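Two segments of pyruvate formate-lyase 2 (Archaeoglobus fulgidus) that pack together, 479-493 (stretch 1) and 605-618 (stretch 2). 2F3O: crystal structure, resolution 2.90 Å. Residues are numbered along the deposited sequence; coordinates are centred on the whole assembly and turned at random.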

ATOM      1  N   LEU A 479       4.807  -4.987  44.726  1.00 64.46           N
ATOM      2  CA  LEU A 479       5.769  -5.926  44.147  1.00 63.49           C
ATOM      3  C   LEU A 479       5.161  -6.486  42.858  1.00 63.06           C
ATOM      4  O   LEU A 479       5.866  -6.747  41.896  1.00 62.97           O
ATOM      5  N   LEU A 480       3.841  -6.641  42.849  1.00 62.52           N
ATOM      6  CA  LEU A 480       3.120  -7.085  41.665  1.00 62.10           C
ATOM      7  C   LEU A 480       3.317  -6.129  40.477  1.00 62.30           C
ATOM      8  O   LEU A 480       3.641  -6.570  39.368  1.00 62.15           O
ATOM      9  N   GLU A 481       3.149  -4.831  40.720  1.00 62.18           N
ATOM     10  CA  GLU A 481       3.372  -3.837  39.676  1.00 62.33           C
ATOM     11  C   GLU A 481       4.815  -3.903  39.201  1.00 61.91           C
ATOM     12  O   GLU A 481       5.082  -3.896  37.995  1.00 62.05           O
ATOM     13  N   LYS A 482       5.734  -3.997  40.160  1.00 61.11           N
ATOM     14  CA  LYS A 482       7.149  -4.076  39.862  1.00 60.25           C
ATOM     15  C   LYS A 482       7.489  -5.358  39.112  1.00 59.58           C
ATOM     16  O   LYS A 482       8.406  -5.359  38.310  1.00 59.56           O
ATOM     17  N   LEU A 483       6.728  -6.428  39.347  1.00 58.61           N
ATOM     18  CA  LEU A 483       6.927  -7.695  38.639  1.00 58.31           C
ATOM     19  C   LEU A 483       6.507  -7.579  37.165  1.00 58.40           C
ATOM     20  O   LEU A 483       7.309  -7.864  36.265  1.00 58.13           O
ATOM     21  N   ARG A 484       5.265  -7.129  36.943  1.00 58.29           N
ATOM     22  CA  ARG A 484       4.697  -6.891  35.610  1.00 58.06           C
ATOM     23  C   ARG A 484       5.576  -5.997  34.761  1.00 57.71           C
ATOM     24  O   ARG A 484       5.759  -6.235  33.573  1.00 58.13           O
ATOM     25  N   GLU A 485       6.129  -4.973  35.380  1.00 57.04           N
ATOM     26  CA  GLU A 485       7.018  -4.099  34.679  1.00 56.62           C
ATOM     27  C   GLU A 485       8.291  -4.830  34.299  1.00 55.54           C
ATOM     28  O   GLU A 485       8.830  -4.590  33.227  1.00 55.95           O
ATOM     29  N   GLN A 486       8.764  -5.731  35.153  1.00 53.95           N
ATOM     30  CA  GLN A 486      10.004  -6.430  34.851  1.00 52.48           C
ATOM     31  C   GLN A 486       9.860  -7.494  33.772  1.00 51.82           C
ATOM     32  O   GLN A 486      10.765  -7.659  32.952  1.00 51.50           O
ATOM     33  N   VAL A 487       8.731  -8.208  33.789  1.00 50.92           N
ATOM     34  CA  VAL A 487       8.390  -9.177  32.743  1.00 50.00           C
ATOM     35  C   VAL A 487       8.401  -8.472  31.392  1.00 49.69           C
ATOM     36  O   VAL A 487       9.116  -8.889  30.471  1.00 49.63           O
ATOM     37  N   SER A 488       7.633  -7.381  31.318  1.00 48.92           N
ATOM     38  CA  SER A 488       7.610  -6.459  30.180  1.00 48.07           C
ATOM     39  C   SER A 488       9.005  -6.137  29.655  1.00 47.45           C
ATOM     40  O   SER A 488       9.303  -6.380  28.491  1.00 47.79           O
ATOM     41  N   HIS A 489       9.855  -5.634  30.541  1.00 46.66           N
ATOM     42  CA  HIS A 489      11.231  -5.251  30.222  1.00 45.91           C
ATOM     43  C   HIS A 489      12.034  -6.380  29.579  1.00 45.94           C
ATOM     44  O   HIS A 489      12.797  -6.145  28.643  1.00 46.33           O
ATOM     45  N   ILE A 490      11.851  -7.595  30.087  1.00 45.44           N
ATOM     46  CA  ILE A 490      12.602  -8.754  29.648  1.00 44.86           C
ATOM     47  C   ILE A 490      12.065  -9.257  28.317  1.00 45.03           C
ATOM     48  O   ILE A 490      12.837  -9.629  27.428  1.00 44.71           O
ATOM     49  N   VAL A 491      10.739  -9.234  28.175  1.00 44.97           N
ATOM     50  CA  VAL A 491      10.092  -9.594  26.910  1.00 44.77           C
ATOM     51  C   VAL A 491      10.577  -8.662  25.808  1.00 44.99           C
ATOM     52  O   VAL A 491      11.016  -9.128  24.760  1.00 45.20           O
ATOM     53  N   LYS A 492      10.567  -7.358  26.091  1.00 44.98           N
ATOM     54  CA  LYS A 492      11.061  -6.344  25.168  1.00 45.04           C
ATOM     55  C   LYS A 492      12.488  -6.600  24.715  1.00 44.76           C
ATOM     56  O   LYS A 492      12.806  -6.416  23.533  1.00 45.30           O
ATOM     57  N   LEU A 493      13.332  -7.050  25.641  1.00 44.12           N
ATOM     58  CA  LEU A 493      14.700  -7.432  25.308  1.00 43.38           C
ATOM     59  C   LEU A 493      14.707  -8.570  24.312  1.00 42.94           C
ATOM     60  O   LEU A 493      15.466  -8.533  23.363  1.00 43.03           O
ATOM     61  N   MET A 605      -2.227 -15.666  36.696  1.00 57.16           N
ATOM     62  CA  MET A 605      -2.076 -14.243  36.494  1.00 57.48           C
ATOM     63  C   MET A 605      -0.698 -13.912  35.905  1.00 57.15           C
ATOM     64  O   MET A 605      -0.600 -13.089  34.977  1.00 57.41           O
ATOM     65  N   VAL A 606       0.346 -14.573  36.414  1.00 56.33           N
ATOM     66  CA  VAL A 606       1.687 -14.423  35.848  1.00 55.82           C
ATOM     67  C   VAL A 606       1.733 -14.794  34.357  1.00 55.63           C
ATOM     68  O   VAL A 606       2.324 -14.067  33.542  1.00 55.42           O
ATOM     69  N   LEU A 607       1.068 -15.890  33.991  1.00 55.30           N
ATOM     70  CA  LEU A 607       1.009 -16.279  32.587  1.00 54.74           C
ATOM     71  C   LEU A 607       0.251 -15.261  31.748  1.00 54.66           C
ATOM     72  O   LEU A 607       0.740 -14.884  30.704  1.00 54.79           O
ATOM     73  N   GLU A 608      -0.894 -14.775  32.224  1.00 54.69           N
ATOM     74  CA  GLU A 608      -1.662 -13.755  31.484  1.00 54.69           C
ATOM     75  C   GLU A 608      -0.886 -12.460  31.241  1.00 54.69           C
ATOM     76  O   GLU A 608      -0.952 -11.885  30.146  1.00 54.55           O
ATOM     77  N   TRP A 609      -0.151 -12.019  32.255  1.00 54.51           N
ATOM     78  CA  TRP A 609       0.714 -10.866  32.113  1.00 54.93           C
ATOM     79  C   TRP A 609       1.739 -11.108  31.028  1.00 54.61           C
ATOM     80  O   TRP A 609       1.896 -10.268  30.144  1.00 54.98           O
ATOM     81  N   TYR A 610       2.437 -12.248  31.117  1.00 53.79           N
ATOM     82  CA  TYR A 610       3.406 -12.683  30.097  1.00 52.62           C
ATOM     83  C   TYR A 610       2.801 -12.708  28.681  1.00 52.65           C
ATOM     84  O   TYR A 610       3.364 -12.133  27.742  1.00 52.49           O
ATOM     85  N   CYS A 611       1.665 -13.389  28.551  1.00 52.38           N
ATOM     86  CA  CYS A 611       0.959 -13.538  27.282  1.00 52.48           C
ATOM     87  C   CYS A 611       0.571 -12.221  26.630  1.00 52.62           C
ATOM     88  O   CYS A 611       0.756 -12.035  25.430  1.00 52.50           O
ATOM     89  N   GLU A 612       0.051 -11.297  27.427  1.00 52.53           N
ATOM     90  CA  GLU A 612      -0.371 -10.037  26.864  1.00 52.55           C
ATOM     91  C   GLU A 612       0.824  -9.141  26.635  1.00 51.67           C
ATOM     92  O   GLU A 612       0.751  -8.191  25.872  1.00 52.03           O
ATOM     93  N   GLU A 613       1.946  -9.441  27.260  1.00 50.72           N
ATOM     94  CA  GLU A 613       3.096  -8.623  26.980  1.00 50.21           C
ATOM     95  C   GLU A 613       3.788  -9.096  25.728  1.00 49.12           C
ATOM     96  O   GLU A 613       4.529  -8.355  25.117  1.00 49.06           O
ATOM     97  N   VAL A 614       3.528 -10.335  25.345  1.00 48.03           N
ATOM     98  CA  VAL A 614       4.180 -10.911  24.193  1.00 46.48           C
ATOM     99  C   VAL A 614       3.344 -10.665  22.954  1.00 45.68           C
ATOM    100  O   VAL A 614       3.841 -10.129  21.966  1.00 45.50           O
ATOM    101  N   ASN A 615       2.058 -10.995  23.032  1.00 44.77           N
ATOM    102  CA  ASN A 615       1.210 -11.031  21.847  1.00 44.23           C
ATOM    103  C   ASN A 615       0.979  -9.674  21.158  1.00 44.40           C
ATOM    104  O   ASN A 615       0.577  -9.620  19.995  1.00 44.60           O
ATOM    105  N   ARG A 616       1.286  -8.593  21.864  1.00 44.10           N
ATOM    106  CA  ARG A 616       1.173  -7.260  21.317  1.00 44.15           C
ATOM    107  C   ARG A 616       2.348  -6.803  20.422  1.00 43.68           C
ATOM    108  O   ARG A 616       2.183  -5.836  19.684  1.00 43.75           O
ATOM    109  N   HIS A 617       3.518  -7.454  20.473  1.00 43.04           N
ATOM    110  CA  HIS A 617       4.679  -6.962  19.691  1.00 42.61           C
ATOM    111  C   HIS A 617       4.739  -7.538  18.302  1.00 42.28           C
ATOM    112  O   HIS A 617       4.414  -8.703  18.097  1.00 42.18           O
ATOM    113  N   ARG A 618       5.189  -6.739  17.342  1.00 41.73           N
ATOM    114  CA  ARG A 618       5.270  -7.247  15.979  1.00 40.96           C
ATOM    115  C   ARG A 618       6.667  -7.661  15.595  1.00 40.20           C
ATOM    116  O   ARG A 618       7.648  -7.062  16.016  1.00 39.93           O
TER

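The contact between these two segments of pyruvate formate-lyase 2 is a helix-helix packing in which a tryptophan and a file of valines and leucines fill the interface, while charged side chains reach across along one side. It illustrates a general principle: an arginine on one helix can serve an aromatic ring with its alkyl stem and its charged head at once, so that polar and apolar packing merge in a single side chain.

The two helices run in broadly the same direction, with 39° between their N-to-C vectors and a closest axial approach of 9.6 Å, and together the stretches bury 742 Å². The i, i+3/i+4 rhythm of a helix supplies the side chains that fill the contact: Leu-483, Arg-484, Val-487 and Val-491 all point toward stretch 2, and Trp-609 and Glu-613 point back.

Trp-609 has more of its surface covered by the other stretch than any other residue here. With chi1 in the m well and chi2 near 6°, its indole reaches in among Leu-480, Leu-483 and Arg-484. Arg-484, t at chi1, chi2 and chi3, extends over one face of it: CB sits 3.8 Å from the centroid of the six-membered ring, a CH-pi contact, and CZ lies 4.0 Å from that of the five-membered ring, a cation-pi contact. Although Arg-484 NH1 and Trp-609 NE1 are 3.1 Å apart, both are donors, so the ring face, not a hydrogen bond, is what the arginine gains from the indole. The guanidinium goes on to form a salt bridge with Glu-612, NH2 to OE2 at 3.1 Å; Glu-612 is p at chi1, and its CA-to-CB bond points sideways, but the end of the side chain comes nearer. The six-membered ring also meets leucines, with Trp-609 CZ3 3.7 Å from Leu-483 CD2 and Trp-609 CH2 3.9 Å from Leu-480 CB.

Further along, the packing becomes aliphatic against aromatic. Val-487 (t) places CG1 at the edge of the Tyr-610 ring, 4.2 Å from CD1. One turn later Val-491, also t, brings its CG2 to 3.9 Å from Tyr-610 CE1, and both its methyls lie close to Val-614 CG2, CG1 at 3.8 Å and CG2 at 3.9 Å. The hydroxyl of Tyr-610 finds its hydrogen bond elsewhere in the structure.

Beside this apolar file, Ser-488 OG donates a weak hydrogen bond to Glu-613 OE1 at 2.9 Å. Glu-613, m at both chi1 and chi2, also receives Arg-616 of its own stretch in a salt bridge, NE to OE1 at 3.4 Å, so a single carboxylate oxygen serves both partners. Near the end of the contact, Lys-492 runs beside the His-617 side chain and packs its CE 3.5 Å from Arg-616 NH1, at the edge of the guanidinium. This brings two like charges close, with Lys-492 NZ 4.0 Å from Arg-616 NH1, and the nearby carboxylate of Glu-613 can offset part of that repulsion.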

ATOM      1  CB  LEU A 479       6.130  -7.053  45.117  1.00 63.23           C
ATOM      2  CG  LEU A 479       7.078  -8.134  44.586  1.00 62.41           C
ATOM      3  CD1 LEU A 479       8.527  -7.740  44.717  1.00 60.73           C
ATOM      4  CD2 LEU A 479       6.837  -9.441  45.275  1.00 62.53           C
ATOM      5  CB  LEU A 480       1.629  -7.263  41.963  1.00 61.71           C
ATOM      6  CG  LEU A 480       1.209  -8.388  42.905  1.00 60.52           C
ATOM      7  CD1 LEU A 480      -0.286  -8.686  42.730  1.00 59.67           C
ATOM      8  CD2 LEU A 480       2.042  -9.632  42.675  1.00 58.47           C
ATOM      9  CB  GLU A 481       3.097  -2.430  40.185  1.00 62.58           C
ATOM     10  CG  GLU A 481       1.681  -2.173  40.621  1.00 64.09           C
ATOM     11  CD  GLU A 481       1.620  -1.031  41.624  1.00 66.22           C
ATOM     12  OE1 GLU A 481       2.686  -0.420  41.889  1.00 65.89           O
ATOM     13  OE2 GLU A 481       0.516  -0.752  42.150  1.00 67.35           O
ATOM     14  CB  LYS A 482       7.983  -3.934  41.141  1.00 60.28           C
ATOM     15  CG  LYS A 482       8.047  -2.502  41.681  1.00 60.85           C
ATOM     16  CD  LYS A 482       8.904  -2.381  42.943  1.00 60.26           C
ATOM     17  CE  LYS A 482       8.999  -0.934  43.422  1.00 59.97           C
ATOM     18  NZ  LYS A 482       7.884  -0.482  44.296  1.00 59.33           N
ATOM     19  CB  LEU A 483       6.193  -8.853  39.340  1.00 58.00           C
ATOM     20  CG  LEU A 483       6.151 -10.225  38.656  1.00 57.79           C
ATOM     21  CD1 LEU A 483       7.529 -10.833  38.547  1.00 56.49           C
ATOM     22  CD2 LEU A 483       5.243 -11.166  39.399  1.00 57.73           C
ATOM     23  CB  ARG A 484       3.318  -6.242  35.727  1.00 58.19           C
ATOM     24  CG  ARG A 484       2.447  -6.362  34.492  1.00 58.83           C
ATOM     25  CD  ARG A 484       1.461  -5.207  34.470  1.00 60.83           C
ATOM     26  NE  ARG A 484       0.249  -5.509  33.715  1.00 62.01           N
ATOM     27  CZ  ARG A 484      -0.856  -6.019  34.249  1.00 62.37           C
ATOM     28  NH1 ARG A 484      -0.901  -6.275  35.548  1.00 62.91           N
ATOM     29  NH2 ARG A 484      -1.918  -6.262  33.492  1.00 61.65           N
ATOM     30  CB  GLU A 485       7.349  -2.890  35.538  1.00 57.12           C
ATOM     31  CG  GLU A 485       7.963  -1.745  34.759  1.00 59.39           C
ATOM     32  CD  GLU A 485       8.265  -0.560  35.642  1.00 62.54           C
ATOM     33  OE1 GLU A 485       7.398  -0.210  36.483  1.00 64.06           O
ATOM     34  OE2 GLU A 485       9.372   0.010  35.499  1.00 64.00           O
ATOM     35  CB  GLN A 486      10.628  -7.028  36.102  1.00 52.25           C
ATOM     36  CG  GLN A 486      11.263  -6.021  37.018  1.00 51.78           C
ATOM     37  CD  GLN A 486      12.555  -5.421  36.499  1.00 52.37           C
ATOM     38  OE1 GLN A 486      13.050  -5.768  35.422  1.00 52.75           O
ATOM     39  NE2 GLN A 486      13.125  -4.514  37.286  1.00 52.08           N
ATOM     40  CB  VAL A 487       7.001  -9.819  32.984  1.00 49.90           C
ATOM     41  CG1 VAL A 487       6.618 -10.750  31.833  1.00 49.70           C
ATOM     42  CG2 VAL A 487       6.993 -10.585  34.290  1.00 49.28           C
ATOM     43  CB  SER A 488       6.903  -5.158  30.576  1.00 47.95           C
ATOM     44  OG  SER A 488       6.604  -4.355  29.443  1.00 47.93           O
ATOM     45  CB  HIS A 489      11.929  -4.804  31.501  1.00 45.23           C
ATOM     46  CG  HIS A 489      13.367  -4.465  31.315  1.00 43.93           C
ATOM     47  ND1 HIS A 489      13.789  -3.197  30.989  1.00 44.59           N
ATOM     48  CD2 HIS A 489      14.487  -5.216  31.433  1.00 43.27           C
ATOM     49  CE1 HIS A 489      15.110  -3.180  30.902  1.00 43.64           C
ATOM     50  NE2 HIS A 489      15.557  -4.396  31.157  1.00 43.27           N
ATOM     51  CB  ILE A 490      12.512  -9.849  30.701  1.00 44.84           C
ATOM     52  CG1 ILE A 490      13.348  -9.457  31.906  1.00 44.33           C
ATOM     53  CG2 ILE A 490      12.988 -11.178  30.171  1.00 44.40           C
ATOM     54  CD1 ILE A 490      13.533 -10.570  32.877  1.00 45.06           C
ATOM     55  CB  VAL A 491       8.550  -9.569  27.000  1.00 44.58           C
ATOM     56  CG1 VAL A 491       7.942  -9.593  25.628  1.00 44.35           C
ATOM     57  CG2 VAL A 491       8.041 -10.757  27.787  1.00 43.76           C
ATOM     58  CB  LYS A 492      10.944  -4.949  25.769  1.00 45.11           C
ATOM     59  CG  LYS A 492       9.517  -4.398  25.753  1.00 45.79           C
ATOM     60  CD  LYS A 492       9.454  -2.946  26.208  1.00 46.02           C
ATOM     61  CE  LYS A 492       8.007  -2.545  26.447  1.00 48.94           C
ATOM     62  NZ  LYS A 492       7.867  -1.437  27.439  1.00 50.11           N
ATOM     63  CB  LEU A 493      15.507  -7.817  26.552  1.00 43.57           C
ATOM     64  CG  LEU A 493      16.476  -6.820  27.212  1.00 43.76           C
ATOM     65  CD1 LEU A 493      16.130  -5.349  26.969  1.00 43.80           C
ATOM     66  CD2 LEU A 493      16.529  -7.106  28.696  1.00 43.55           C
ATOM     67  CB  MET A 605      -2.310 -13.511  37.809  1.00 57.34           C
ATOM     68  CG  MET A 605      -2.329 -12.017  37.691  1.00 57.59           C
ATOM     69  SD  MET A 605      -1.830 -11.321  39.271  1.00 58.57           S
ATOM     70  CE  MET A 605      -0.161 -11.973  39.450  1.00 57.17           C
ATOM     71  CB  VAL A 606       2.736 -15.227  36.624  1.00 55.66           C
ATOM     72  CG1 VAL A 606       3.983 -15.380  35.807  1.00 55.12           C
ATOM     73  CG2 VAL A 606       3.059 -14.536  37.921  1.00 55.91           C
ATOM     74  CB  LEU A 607       0.446 -17.686  32.387  1.00 54.56           C
ATOM     75  CG  LEU A 607       0.849 -18.312  31.046  1.00 53.95           C
ATOM     76  CD1 LEU A 607       2.350 -18.469  30.962  1.00 52.34           C
ATOM     77  CD2 LEU A 607       0.160 -19.644  30.805  1.00 54.42           C
ATOM     78  CB  GLU A 608      -2.963 -13.422  32.192  1.00 54.56           C
ATOM     79  CG  GLU A 608      -4.048 -14.432  32.005  1.00 54.83           C
ATOM     80  CD  GLU A 608      -5.221 -14.141  32.912  1.00 56.21           C
ATOM     81  OE1 GLU A 608      -4.998 -13.509  33.977  1.00 56.88           O
ATOM     82  OE2 GLU A 608      -6.362 -14.533  32.568  1.00 56.01           O
ATOM     83  CB  TRP A 609       1.487 -10.620  33.389  1.00 56.07           C
ATOM     84  CG  TRP A 609       0.703 -10.084  34.513  1.00 57.36           C
ATOM     85  CD1 TRP A 609      -0.650  -9.894  34.574  1.00 58.31           C
ATOM     86  CD2 TRP A 609       1.220  -9.710  35.784  1.00 57.94           C
ATOM     87  NE1 TRP A 609      -1.001  -9.408  35.803  1.00 58.44           N
ATOM     88  CE2 TRP A 609       0.132  -9.280  36.566  1.00 58.87           C
ATOM     89  CE3 TRP A 609       2.503  -9.696  36.340  1.00 57.80           C
ATOM     90  CZ2 TRP A 609       0.290  -8.817  37.876  1.00 58.70           C
ATOM     91  CZ3 TRP A 609       2.662  -9.244  37.637  1.00 58.11           C
ATOM     92  CH2 TRP A 609       1.558  -8.816  38.395  1.00 58.39           C
ATOM     93  CB  TYR A 610       3.971 -14.075  30.428  1.00 51.67           C
ATOM     94  CG  TYR A 610       4.908 -14.578  29.361  1.00 49.83           C
ATOM     95  CD1 TYR A 610       6.207 -14.093  29.290  1.00 48.49           C
ATOM     96  CD2 TYR A 610       4.491 -15.509  28.406  1.00 47.93           C
ATOM     97  CE1 TYR A 610       7.077 -14.515  28.310  1.00 48.32           C
ATOM     98  CE2 TYR A 610       5.349 -15.932  27.405  1.00 47.78           C
ATOM     99  CZ  TYR A 610       6.648 -15.435  27.368  1.00 48.93           C
ATOM    100  OH  TYR A 610       7.535 -15.840  26.395  1.00 48.40           O
ATOM    101  CB  CYS A 611      -0.300 -14.370  27.479  1.00 52.30           C
ATOM    102  SG  CYS A 611       0.086 -16.077  27.754  1.00 51.54           S
ATOM    103  CB  GLU A 612      -1.423  -9.345  27.731  1.00 52.98           C
ATOM    104  CG  GLU A 612      -0.838  -8.533  28.864  1.00 55.15           C
ATOM    105  CD  GLU A 612      -1.895  -7.795  29.636  1.00 58.09           C
ATOM    106  OE1 GLU A 612      -2.658  -7.017  29.012  1.00 59.36           O
ATOM    107  OE2 GLU A 612      -1.955  -7.993  30.869  1.00 59.52           O
ATOM    108  CB  GLU A 613       4.061  -8.557  28.164  1.00 50.54           C
ATOM    109  CG  GLU A 613       3.637  -7.535  29.226  1.00 52.84           C
ATOM    110  CD  GLU A 613       3.968  -6.079  28.863  1.00 54.99           C
ATOM    111  OE1 GLU A 613       4.666  -5.824  27.840  1.00 55.19           O
ATOM    112  OE2 GLU A 613       3.553  -5.186  29.640  1.00 54.84           O
ATOM    113  CB  VAL A 614       4.435 -12.414  24.404  1.00 46.49           C
ATOM    114  CG1 VAL A 614       4.711 -13.114  23.085  1.00 46.16           C
ATOM    115  CG2 VAL A 614       5.585 -12.603  25.348  1.00 45.79           C
ATOM    116  CB  ASN A 615      -0.103 -11.745  22.161  1.00 43.84           C
ATOM    117  CG  ASN A 615       0.116 -13.168  22.635  1.00 42.20           C
ATOM    118  OD1 ASN A 615       1.128 -13.772  22.331  1.00 41.29           O
ATOM    119  ND2 ASN A 615      -0.817 -13.692  23.399  1.00 41.24           N
ATOM    120  CB  ARG A 616       0.962  -6.260  22.452  1.00 44.00           C
ATOM    121  CG  ARG A 616       2.230  -5.878  23.234  1.00 44.55           C
ATOM    122  CD  ARG A 616       1.873  -5.021  24.434  1.00 46.31           C
ATOM    123  NE  ARG A 616       3.050  -4.485  25.118  1.00 52.60           N
ATOM    124  CZ  ARG A 616       3.582  -3.289  24.871  1.00 55.10           C
ATOM    125  NH1 ARG A 616       4.659  -2.883  25.543  1.00 56.35           N
ATOM    126  NH2 ARG A 616       3.045  -2.495  23.948  1.00 56.37           N
ATOM    127  CB  HIS A 617       6.002  -7.293  20.355  1.00 42.86           C
ATOM    128  CG  HIS A 617       6.174  -6.669  21.695  1.00 44.14           C
ATOM    129  ND1 HIS A 617       6.938  -5.540  21.904  1.00 45.46           N
ATOM    130  CD2 HIS A 617       5.672  -7.012  22.901  1.00 44.80           C
ATOM    131  CE1 HIS A 617       6.901  -5.219  23.185  1.00 46.00           C
ATOM    132  NE2 HIS A 617       6.131  -6.092  23.810  1.00 46.03           N
ATOM    133  CB  ARG A 618       4.822  -6.237  14.952  1.00 40.99           C
ATOM    134  CG  ARG A 618       4.118  -5.074  15.431  1.00 41.44           C
ATOM    135  CD  ARG A 618       4.388  -4.061  14.410  1.00 43.92           C
ATOM    136  NE  ARG A 618       3.376  -3.036  14.425  1.00 48.47           N
ATOM    137  CZ  ARG A 618       3.081  -2.271  13.381  1.00 51.61           C
ATOM    138  NH1 ARG A 618       3.714  -2.439  12.213  1.00 52.79           N
ATOM    139  NH2 ARG A 618       2.134  -1.344  13.504  1.00 53.04           N
TER